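Local coordinates for protein insect group II chitinase (PDB 5Y2A) that probably hydrolyses the internal beta-1,4 linkages of chitin, as the second catalytic domain of a family 18 insect group II chitinase, at residues Tyr8-Ala13 with Ala342-Leu347; Ala13-Asp18 with Ile54-Glu59; His34-Phe39 with Lys75-Leu80. All coordinates share one frame; numbering follows the deposited sequence.

Interaction 1: Tyr8-Ala13 with Ala342-Leu347; sequences YYTNWA and AWSLDL
D346 OD1 is gripped by two hydroxyls that arrive from opposite faces of the carboxylate plane. T10 OG1 donates to it across the contact at 2.9 Å, and S344 OG, from two residues earlier, donates at 2.7 Å. Water 1 also donates to OD1 while accepting from T10 N. Water 2 bridges D346 OD2, at 2.7 Å, and T10 OG1; OD2 forms a salt bridge with R16, which would probably offset the cost of burying the charge. Beside it A13 CB packs on D346 CG.

Strand residues Y8 to T10 run parallel to A342-W343, in the first and last strands of the family 18 TIM barrel: Y8 N donates to A342 O, and beyond the strand end L345 N donates to Y8 O at 3.0 Å with an N-H...O angle of 174°. The W343-S344 peptide is cis, a feature seen at this strand end in related chitinases. W343 CG stands anti to its backbone N (chi1 -176°), and its six-membered ring makes an offset edge-to-face pair with Y8, planes at 89°, centroids 5.4 Å apart. W343 CE3 comes within 3.5 Å of Y8 CB, while Y8 OH bonds D121. W12 CH2 reaches W343 CH2 at 4.0 Å.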
loop_
_atom_site.group_PDB
_atom_site.type_symbol
_atom_site.label_atom_id
_atom_site.label_comp_id
_atom_site.label_asym_id
_atom_site.label_seq_id
_atom_site.Cartn_x
_atom_site.Cartn_y
_atom_site.Cartn_z
ATOM N N TYR A 8 -7.208 14.819 -14.223
ATOM C CA TYR A 8 -6.915 13.395 -14.121
ATOM C C TYR A 8 -8.157 12.649 -13.637
ATOM O O TYR A 8 -8.711 12.962 -12.575
ATOM C CB TYR A 8 -5.718 13.143 -13.204
ATOM C CG TYR A 8 -4.412 13.336 -13.933
ATOM C CD1 TYR A 8 -3.831 14.589 -14.018
ATOM C CD2 TYR A 8 -3.777 12.273 -14.576
ATOM C CE1 TYR A 8 -2.645 14.785 -14.700
ATOM C CE2 TYR A 8 -2.584 12.465 -15.264
ATOM C CZ TYR A 8 -2.027 13.725 -15.319
ATOM O OH TYR A 8 -0.853 13.947 -16.002
ATOM N N TYR A 9 -8.596 11.686 -14.440
ATOM C CA TYR A 9 -9.624 10.721 -14.089
ATOM C C TYR A 9 -8.900 9.428 -13.730
ATOM O O TYR A 9 -7.986 9.026 -14.449
ATOM C CB TYR A 9 -10.570 10.487 -15.273
ATOM C CG TYR A 9 -11.451 9.264 -15.108
ATOM C CD1 TYR A 9 -12.632 9.345 -14.391
ATOM C CD2 TYR A 9 -11.075 8.024 -15.616
ATOM C CE1 TYR A 9 -13.440 8.243 -14.216
ATOM C CE2 TYR A 9 -11.874 6.906 -15.434
ATOM C CZ TYR A 9 -13.056 7.027 -14.729
ATOM O OH TYR A 9 -13.870 5.937 -14.534
ATOM N N THR A 10 -9.234 8.822 -12.589
ATOM C CA THR A 10 -8.558 7.602 -12.143
ATOM C C THR A 10 -9.512 6.415 -12.208
ATOM O O THR A 10 -10.597 6.457 -11.617
ATOM C CB THR A 10 -7.975 7.762 -10.737
ATOM O OG1 THR A 10 -9.035 7.883 -9.781
ATOM C CG2 THR A 10 -7.084 8.996 -10.668
ATOM N N ASN A 11 -9.126 5.376 -12.968
ATOM C CA ASN A 11 -10.010 4.227 -13.151
ATOM C C ASN A 11 -10.240 3.455 -11.846
ATOM O O ASN A 11 -11.296 2.837 -11.682
ATOM C CB ASN A 11 -9.509 3.342 -14.309
ATOM C CG ASN A 11 -8.190 2.645 -14.038
ATOM O OD1 ASN A 11 -7.453 2.979 -13.118
ATOM N ND2 ASN A 11 -7.851 1.703 -14.915
ATOM N N TRP A 12 -9.277 3.449 -10.926
ATOM C CA TRP A 12 -9.450 2.734 -9.659
ATOM C C TRP A 12 -10.410 3.419 -8.679
ATOM O O TRP A 12 -10.739 2.824 -7.646
ATOM C CB TRP A 12 -8.090 2.509 -8.998
ATOM C CG TRP A 12 -7.383 3.746 -8.532
ATOM C CD1 TRP A 12 -7.484 4.342 -7.304
ATOM C CD2 TRP A 12 -6.459 4.541 -9.289
ATOM N NE1 TRP A 12 -6.671 5.453 -7.248
ATOM C CE2 TRP A 12 -6.034 5.600 -8.454
ATOM C CE3 TRP A 12 -5.950 4.461 -10.592
ATOM C CZ2 TRP A 12 -5.117 6.568 -8.876
ATOM C CZ3 TRP A 12 -5.047 5.429 -11.014
ATOM C CH2 TRP A 12 -4.636 6.466 -10.157
ATOM N N ALA A 13 -10.896 4.628 -8.973
ATOM C CA ALA A 13 -11.881 5.273 -8.105
ATOM C C ALA A 13 -13.231 4.573 -8.119
ATOM O O ALA A 13 -14.109 4.939 -7.329
ATOM C CB ALA A 13 -12.059 6.743 -8.490
ATOM N N ALA A 342 -5.332 18.997 -12.258
ATOM C CA ALA A 342 -6.061 18.556 -11.076
ATOM C C ALA A 342 -5.801 17.076 -10.813
ATOM O O ALA A 342 -6.129 16.229 -11.651
ATOM C CB ALA A 342 -7.562 18.794 -11.249
ATOM N N TRP A 343 -5.302 16.768 -9.616
ATOM C CA TRP A 343 -5.005 15.408 -9.160
ATOM C C TRP A 343 -5.800 15.164 -7.872
ATOM O O TRP A 343 -5.319 15.489 -6.786
ATOM C CB TRP A 343 -3.462 15.266 -8.948
ATOM C CG TRP A 343 -2.930 13.902 -8.559
ATOM C CD1 TRP A 343 -2.188 13.598 -7.452
ATOM C CD2 TRP A 343 -3.061 12.680 -9.298
ATOM N NE1 TRP A 343 -1.865 12.261 -7.447
ATOM C CE2 TRP A 343 -2.392 11.675 -8.568
ATOM C CE3 TRP A 343 -3.688 12.336 -10.498
ATOM C CZ2 TRP A 343 -2.335 10.353 -8.999
ATOM C CZ3 TRP A 343 -3.632 11.021 -10.924
ATOM C CH2 TRP A 343 -2.962 10.047 -10.177
ATOM N N SER A 344 -7.015 14.606 -7.975
ATOM C CA SER A 344 -7.619 14.146 -9.229
ATOM C C SER A 344 -9.124 14.372 -9.080
ATOM O O SER A 344 -9.578 14.691 -7.982
ATOM C CB SER A 344 -7.305 12.669 -9.495
ATOM O OG SER A 344 -7.886 11.835 -8.497
ATOM N N LEU A 345 -9.885 14.208 -10.171
ATOM C CA LEU A 345 -11.315 14.535 -10.172
ATOM C C LEU A 345 -12.060 13.925 -8.989
ATOM O O LEU A 345 -12.924 14.570 -8.385
ATOM C CB LEU A 345 -11.961 14.045 -11.468
ATOM C CG LEU A 345 -11.593 14.771 -12.753
ATOM C CD1 LEU A 345 -12.305 14.152 -13.941
ATOM C CD2 LEU A 345 -12.002 16.200 -12.598
ATOM N N ASP A 346 -11.760 12.670 -8.672
ATOM C CA ASP A 346 -12.521 11.899 -7.699
ATOM C C ASP A 346 -12.215 12.262 -6.252
ATOM O O ASP A 346 -12.898 11.759 -5.351
ATOM C CB ASP A 346 -12.213 10.420 -7.897
ATOM C CG ASP A 346 -10.727 10.163 -7.926
ATOM O OD1 ASP A 346 -10.088 10.433 -8.966
ATOM O OD2 ASP A 346 -10.188 9.737 -6.887
ATOM N N LEU A 347 -11.190 13.077 -5.996
ATOM C CA LEU A 347 -10.834 13.431 -4.629
ATOM C C LEU A 347 -11.380 14.785 -4.210
ATOM O O LEU A 347 -11.448 15.063 -3.007
ATOM C CB LEU A 347 -9.310 13.406 -4.455
ATOM C CG LEU A 347 -8.697 12.055 -4.854
ATOM C CD1 LEU A 347 -7.171 12.156 -4.955
ATOM C CD2 LEU A 347 -9.117 10.937 -3.881
HETATM O O HOH W 1 -11.553 10.319 -11.498
HETATM O O HOH W 2 -7.923 8.224 -6.964
#

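Interaction 2: Ala13-Asp18 with Ile54-Glu59; sequences AWYRPD and IWLDVE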
loop_
_atom_site.group_PDB
_atom_site.type_symbol
_atom_site.label_atom_id
_atom_site.label_comp_id
_atom_site.label_asym_id
_atom_site.label_seq_id
_atom_site.Cartn_x
_atom_site.Cartn_y
_atom_site.Cartn_z
ATOM N N ALA A 13 -10.896 4.628 -8.973
ATOM C CA ALA A 13 -11.881 5.273 -8.105
ATOM C C ALA A 13 -13.231 4.573 -8.119
ATOM O O ALA A 13 -14.109 4.939 -7.329
ATOM C CB ALA A 13 -12.059 6.743 -8.490
ATOM N N TRP A 14 -13.451 3.658 -9.062
ATOM C CA TRP A 14 -14.662 2.848 -9.063
ATOM C C TRP A 14 -14.688 1.874 -7.885
ATOM O O TRP A 14 -15.767 1.533 -7.384
ATOM C CB TRP A 14 -14.756 2.104 -10.396
ATOM C CG TRP A 14 -16.054 1.398 -10.631
ATOM C CD1 TRP A 14 -17.174 1.911 -11.219
ATOM C CD2 TRP A 14 -16.357 0.036 -10.309
ATOM N NE1 TRP A 14 -18.160 0.956 -11.270
ATOM C CE2 TRP A 14 -17.683 -0.204 -10.718
ATOM C CE3 TRP A 14 -15.638 -1.001 -9.707
ATOM C CZ2 TRP A 14 -18.307 -1.439 -10.543
ATOM C CZ3 TRP A 14 -16.257 -2.226 -9.536
ATOM C CH2 TRP A 14 -17.577 -2.435 -9.952
ATOM N N TYR A 15 -13.516 1.424 -7.433
ATOM C CA TYR A 15 -13.400 0.416 -6.374
ATOM C C TYR A 15 -13.403 1.086 -4.999
ATOM O O TYR A 15 -12.484 0.946 -4.199
ATOM C CB TYR A 15 -12.135 -0.414 -6.570
ATOM C CG TYR A 15 -12.043 -1.125 -7.902
ATOM C CD1 TYR A 15 -12.815 -2.243 -8.164
ATOM C CD2 TYR A 15 -11.151 -0.706 -8.879
ATOM C CE1 TYR A 15 -12.736 -2.906 -9.365
ATOM C CE2 TYR A 15 -11.058 -1.372 -10.094
ATOM C CZ TYR A 15 -11.862 -2.473 -10.326
ATOM O OH TYR A 15 -11.797 -3.157 -11.515
ATOM N N ARG A 16 -14.456 1.847 -4.749
ATOM C CA ARG A 16 -14.545 2.701 -3.578
ATOM C C ARG A 16 -15.940 2.606 -2.994
ATOM O O ARG A 16 -16.909 2.417 -3.741
ATOM C CB ARG A 16 -14.249 4.161 -3.943
ATOM C CG ARG A 16 -13.184 4.804 -3.110
ATOM C CD ARG A 16 -12.678 6.066 -3.766
ATOM N NE ARG A 16 -11.317 5.887 -4.248
ATOM C CZ ARG A 16 -10.607 6.836 -4.839
ATOM N NH1 ARG A 16 -11.131 8.041 -5.012
ATOM N NH2 ARG A 16 -9.373 6.581 -5.252
ATOM N N PRO A 17 -16.087 2.778 -1.674
ATOM C CA PRO A 17 -17.426 2.696 -1.081
ATOM C C PRO A 17 -18.320 3.736 -1.737
ATOM O O PRO A 17 -17.853 4.788 -2.180
ATOM C CB PRO A 17 -17.184 3.007 0.403
ATOM C CG PRO A 17 -15.744 2.637 0.637
ATOM C CD PRO A 17 -15.029 2.920 -0.654
ATOM N N ASP A 18 -19.615 3.416 -1.809
ATOM C CA ASP A 18 -20.540 4.154 -2.672
ATOM C C ASP A 18 -20.398 5.667 -2.585
ATOM O O ASP A 18 -20.463 6.354 -3.610
ATOM C CB ASP A 18 -21.985 3.746 -2.385
ATOM C CG ASP A 18 -22.328 2.385 -2.959
ATOM O OD1 ASP A 18 -21.619 1.939 -3.889
ATOM O OD2 ASP A 18 -23.312 1.769 -2.494
ATOM N N ILE A 54 -8.462 -4.666 -17.432
ATOM C CA ILE A 54 -9.238 -5.048 -18.613
ATOM C C ILE A 54 -10.726 -5.042 -18.289
ATOM O O ILE A 54 -11.556 -4.590 -19.089
ATOM C CB ILE A 54 -8.777 -6.424 -19.132
ATOM C CG1 ILE A 54 -7.358 -6.353 -19.688
ATOM C CG2 ILE A 54 -9.742 -6.957 -20.185
ATOM C CD1 ILE A 54 -7.261 -5.572 -20.975
ATOM N N TRP A 55 -11.079 -5.495 -17.089
ATOM C CA TRP A 55 -12.486 -5.640 -16.743
ATOM C C TRP A 55 -13.199 -4.288 -16.736
ATOM O O TRP A 55 -14.309 -4.166 -17.265
ATOM C CB TRP A 55 -12.623 -6.339 -15.388
ATOM C CG TRP A 55 -14.039 -6.631 -15.066
ATOM C CD1 TRP A 55 -14.794 -7.659 -15.554
ATOM C CD2 TRP A 55 -14.901 -5.863 -14.228
ATOM N NE1 TRP A 55 -16.067 -7.590 -15.050
ATOM C CE2 TRP A 55 -16.160 -6.493 -14.236
ATOM C CE3 TRP A 55 -14.727 -4.708 -13.461
ATOM C CZ2 TRP A 55 -17.237 -6.007 -13.509
ATOM C CZ3 TRP A 55 -15.801 -4.224 -12.746
ATOM C CH2 TRP A 55 -17.041 -4.875 -12.772
ATOM N N LEU A 56 -12.585 -3.262 -16.139
ATOM C CA LEU A 56 -13.188 -1.928 -16.166
ATOM C C LEU A 56 -12.946 -1.218 -17.491
ATOM O O LEU A 56 -13.888 -0.707 -18.111
ATOM C CB LEU A 56 -12.643 -1.054 -15.035
ATOM C CG LEU A 56 -13.365 -0.943 -13.696
ATOM C CD1 LEU A 56 -12.829 0.280 -12.972
ATOM C CD2 LEU A 56 -14.874 -0.875 -13.861
ATOM N N ASP A 57 -11.681 -1.138 -17.914
ATOM C CA ASP A 57 -11.315 -0.271 -19.031
ATOM C C ASP A 57 -11.945 -0.746 -20.334
ATOM O O ASP A 57 -12.354 0.069 -21.169
ATOM C CB ASP A 57 -9.794 -0.223 -19.193
ATOM C CG ASP A 57 -9.082 0.306 -17.971
ATOM O OD1 ASP A 57 -9.715 1.016 -17.157
ATOM O OD2 ASP A 57 -7.870 0.032 -17.851
ATOM N N VAL A 58 -12.007 -2.059 -20.531
ATOM C CA VAL A 58 -12.363 -2.656 -21.815
ATOM C C VAL A 58 -13.701 -3.377 -21.733
ATOM O O VAL A 58 -14.655 -3.013 -22.425
ATOM C CB VAL A 58 -11.245 -3.597 -22.314
ATOM C CG1 VAL A 58 -11.672 -4.300 -23.596
ATOM C CG2 VAL A 58 -9.962 -2.814 -22.532
ATOM N N GLU A 59 -13.802 -4.388 -20.864
ATOM C CA GLU A 59 -15.035 -5.161 -20.747
ATOM C C GLU A 59 -16.224 -4.266 -20.422
ATOM O O GLU A 59 -17.285 -4.369 -21.047
ATOM C CB GLU A 59 -14.874 -6.240 -19.673
ATOM C CG GLU A 59 -13.979 -7.396 -20.064
ATOM C CD GLU A 59 -14.254 -7.897 -21.464
ATOM O OE1 GLU A 59 -15.408 -8.298 -21.735
ATOM O OE2 GLU A 59 -13.317 -7.891 -22.291
#
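W14 and W55 both hold CG anti to the backbone N (chi1 -171° and -174°), which brings the two side chains across each other at about a right angle. The contact joins the loop that follows the first barrel strand of this TIM-barrel enzyme to helix 54-59, a short helix beyond the second strand. W55 presents an edge to the face of W14: the six-membered rings have centroids 5.4 Å apart and planes at 63°, and W14 CH2 touches W55 CZ3 at 3.8 Å. On the same face of W14, L56 CD2 makes a CH-pi contact 4.1 Å from the centroid of the five-membered ring, while L56 CD1 rests against W14 CB at 3.7 Å. An alanine in place of W14 would probably open a gap before L56 CD2 and leave the edge of W55 without the aromatic face it now meets.

The second subunit adds to this cluster, its W55 packing against W14 and meeting the ring of Y15. Helix 54-59 includes a wider pi-type turn, evident from E59 N bonding I54 O, which also takes the ordinary bond from V58 N. Y15 and L56 reach toward each other tip to tip. The hydroxyl of Y15 bonds D53 OD2, just ahead of the helix, and its OH lies 3.5 Å from L56 CG.

Interaction 3: His34-Phe39 with Lys75-Leu80; sequences HIIYAF and KVLLGL
Y37 and L78 pair across parallel strands, and the tyrosine can be traced outward from its beta carbon. CB lies 3.6 Å from L77 O. With CG anti to the backbone N (chi1 -167°), the ring leaves the neighbouring strand as it extends, approaching L78 through CD1, 4.2 Å from L78 CD1. Farther out the ring meets Y63 edge-to-face, and at the tip OH bonds D57 OD1.

I35, V76 and L78 share this face of the sheet, where helix 62-67 packs on V76 and Y37. I36 and L77 point the other way, into the barrel, L77 touching strand 162-167; H34 and K75 share that side at the strand starts, where the lysine chain runs outward. By chain order and pairing (4-10, 34-42, 75-81) these are the second and third strands of the family 18 TIM barrel, with helix 62-67 outside. Their short axes diverge by 28°.

Four backbone bonds, each 2.8 Å, join them: I35 N to K75 O, L77 N to I35 O, Y37 N to L77 O and G79 N to Y37 O. In the last, G79 N stands 42° out of the plane of the carbonyl of Y37, the residue just before A38 and the cis A38-F39 peptide.

I36 CD1 crosses to L77 CB at 3.6 Å, while I36 CG2 sits 3.7 Å from G79 CA; a beta carbon on G79 would lie 3.0 Å from that methyl. The edge of the F39 ring meets the G79 carbonyl. H34 CD2 lies 3.6 Å from K75 CB, the two side chains running side by side.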
loop_
_atom_site.group_PDB
_atom_site.type_symbol
_atom_site.label_atom_id
_atom_site.label_comp_id
_atom_site.label_asym_id
_atom_site.label_seq_id
_atom_site.Cartn_x
_atom_site.Cartn_y
_atom_site.Cartn_z
ATOM N N HIS A 34 -8.966 19.256 -20.944
ATOM C CA HIS A 34 -8.316 18.000 -21.274
ATOM C C HIS A 34 -8.546 17.033 -20.124
ATOM O O HIS A 34 -8.505 17.433 -18.959
ATOM C CB HIS A 34 -6.808 18.195 -21.513
ATOM C CG HIS A 34 -6.487 19.199 -22.580
ATOM N ND1 HIS A 34 -6.654 20.555 -22.400
ATOM C CD2 HIS A 34 -6.015 19.041 -23.839
ATOM C CE1 HIS A 34 -6.304 21.190 -23.505
ATOM N NE2 HIS A 34 -5.908 20.295 -24.392
ATOM N N ILE A 35 -8.828 15.774 -20.454
ATOM C CA ILE A 35 -8.985 14.709 -19.469
ATOM C C ILE A 35 -7.898 13.675 -19.728
ATOM O O ILE A 35 -7.673 13.285 -20.878
ATOM C CB ILE A 35 -10.381 14.062 -19.542
ATOM C CG1 ILE A 35 -11.458 15.095 -19.230
ATOM C CG2 ILE A 35 -10.488 12.864 -18.586
ATOM C CD1 ILE A 35 -12.863 14.579 -19.445
ATOM N N ILE A 36 -7.226 13.236 -18.666
ATOM C CA ILE A 36 -6.224 12.180 -18.747
ATOM C C ILE A 36 -6.799 10.953 -18.053
ATOM O O ILE A 36 -7.186 11.022 -16.877
ATOM C CB ILE A 36 -4.898 12.587 -18.084
ATOM C CG1 ILE A 36 -4.373 13.919 -18.634
ATOM C CG2 ILE A 36 -3.860 11.485 -18.293
ATOM C CD1 ILE A 36 -4.243 13.982 -20.126
ATOM N N TYR A 37 -6.842 9.829 -18.772
ATOM C CA TYR A 37 -7.329 8.562 -18.229
ATOM C C TYR A 37 -6.163 7.859 -17.542
ATOM O O TYR A 37 -5.293 7.288 -18.204
ATOM C CB TYR A 37 -7.933 7.704 -19.339
ATOM C CG TYR A 37 -8.746 6.521 -18.850
ATOM C CD1 TYR A 37 -8.132 5.433 -18.236
ATOM C CD2 TYR A 37 -10.128 6.484 -19.020
ATOM C CE1 TYR A 37 -8.876 4.347 -17.781
ATOM C CE2 TYR A 37 -10.876 5.402 -18.575
ATOM C CZ TYR A 37 -10.241 4.336 -17.959
ATOM O OH TYR A 37 -10.967 3.258 -17.506
ATOM N N ALA A 38 -6.155 7.875 -16.209
ATOM C CA ALA A 38 -5.103 7.255 -15.409
ATOM C C ALA A 38 -5.604 5.932 -14.839
ATOM O O ALA A 38 -6.700 5.887 -14.268
ATOM C CB ALA A 38 -4.673 8.181 -14.266
ATOM N N PHE A 39 -4.836 4.849 -15.014
ATOM C CA PHE A 39 -3.601 4.773 -15.800
ATOM C C PHE A 39 -3.610 3.509 -16.655
ATOM O O PHE A 39 -4.128 2.466 -16.228
ATOM C CB PHE A 39 -2.344 4.686 -14.915
ATOM C CG PHE A 39 -1.937 5.969 -14.254
ATOM C CD1 PHE A 39 -1.459 7.033 -15.000
ATOM C CD2 PHE A 39 -1.976 6.085 -12.873
ATOM C CE1 PHE A 39 -1.059 8.209 -14.383
ATOM C CE2 PHE A 39 -1.578 7.254 -12.246
ATOM C CZ PHE A 39 -1.120 8.317 -13.005
ATOM N N LYS A 75 -10.479 17.299 -24.904
ATOM C CA LYS A 75 -9.523 16.341 -25.434
ATOM C C LYS A 75 -9.298 15.273 -24.374
ATOM O O LYS A 75 -9.166 15.590 -23.189
ATOM C CB LYS A 75 -8.208 17.036 -25.783
ATOM C CG LYS A 75 -8.328 18.048 -26.923
ATOM C CD LYS A 75 -8.498 17.312 -28.242
ATOM C CE LYS A 75 -8.669 18.261 -29.402
ATOM N NZ LYS A 75 -8.602 17.513 -30.693
ATOM N N VAL A 76 -9.280 14.007 -24.793
ATOM C CA VAL A 76 -9.153 12.879 -23.867
ATOM C C VAL A 76 -7.911 12.075 -24.235
ATOM O O VAL A 76 -7.831 11.504 -25.332
ATOM C CB VAL A 76 -10.410 11.992 -23.868
ATOM C CG1 VAL A 76 -10.274 10.863 -22.843
ATOM C CG2 VAL A 76 -11.643 12.835 -23.566
ATOM N N LEU A 77 -6.948 12.029 -23.317
ATOM C CA LEU A 77 -5.695 11.314 -23.503
ATOM C C LEU A 77 -5.616 10.144 -22.533
ATOM O O LEU A 77 -6.244 10.138 -21.470
ATOM C CB LEU A 77 -4.481 12.229 -23.286
ATOM C CG LEU A 77 -4.176 13.332 -24.305
ATOM C CD1 LEU A 77 -5.187 14.458 -24.208
ATOM C CD2 LEU A 77 -2.769 13.857 -24.090
ATOM N N LEU A 78 -4.812 9.154 -22.902
ATOM C CA LEU A 78 -4.530 8.027 -22.027
ATOM C C LEU A 78 -3.260 8.323 -21.243
ATOM O O LEU A 78 -2.248 8.728 -21.823
ATOM C CB LEU A 78 -4.365 6.740 -22.841
ATOM C CG LEU A 78 -3.955 5.506 -22.037
ATOM C CD1 LEU A 78 -5.058 5.143 -21.055
ATOM C CD2 LEU A 78 -3.651 4.340 -22.976
ATOM N N GLY A 79 -3.316 8.145 -19.925
ATOM C CA GLY A 79 -2.135 8.295 -19.096
ATOM C C GLY A 79 -1.430 6.963 -18.928
ATOM O O GLY A 79 -2.066 5.946 -18.648
ATOM N N LEU A 80 -0.114 6.970 -19.120
ATOM C CA LEU A 80 0.708 5.770 -19.017
ATOM C C LEU A 80 1.654 5.897 -17.835
ATOM O O LEU A 80 2.372 6.894 -17.717
ATOM C CB LEU A 80 1.517 5.535 -20.295
ATOM C CG LEU A 80 2.572 4.422 -20.242
ATOM C CD1 LEU A 80 1.916 3.050 -20.132
ATOM C CD2 LEU A 80 3.499 4.475 -21.457
#

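Interactions 1 and 3 lie in the barrel wall, centres about 10 Å apart: strand 4-10 pairs with strand 339-343 on one flank and with strand 34-42 on the other, which pairs with 75-81. Interaction 1 joins the first and last strands, so the other two contacts are nested between its segments; interactions 2 and 3 interleave along the chain. Interaction 2, sharing A13 with interaction 1, sits about 12 Å from it and 16 Å from interaction 3, centre to centre. The R16-D346 salt bridge ties it to the turn after the last strand, and D57 OD1 probably hydrogen-bonds both N11 ND2 and Y37 OH, linking all three where the first strands end, the active-site end of family 18 barrels.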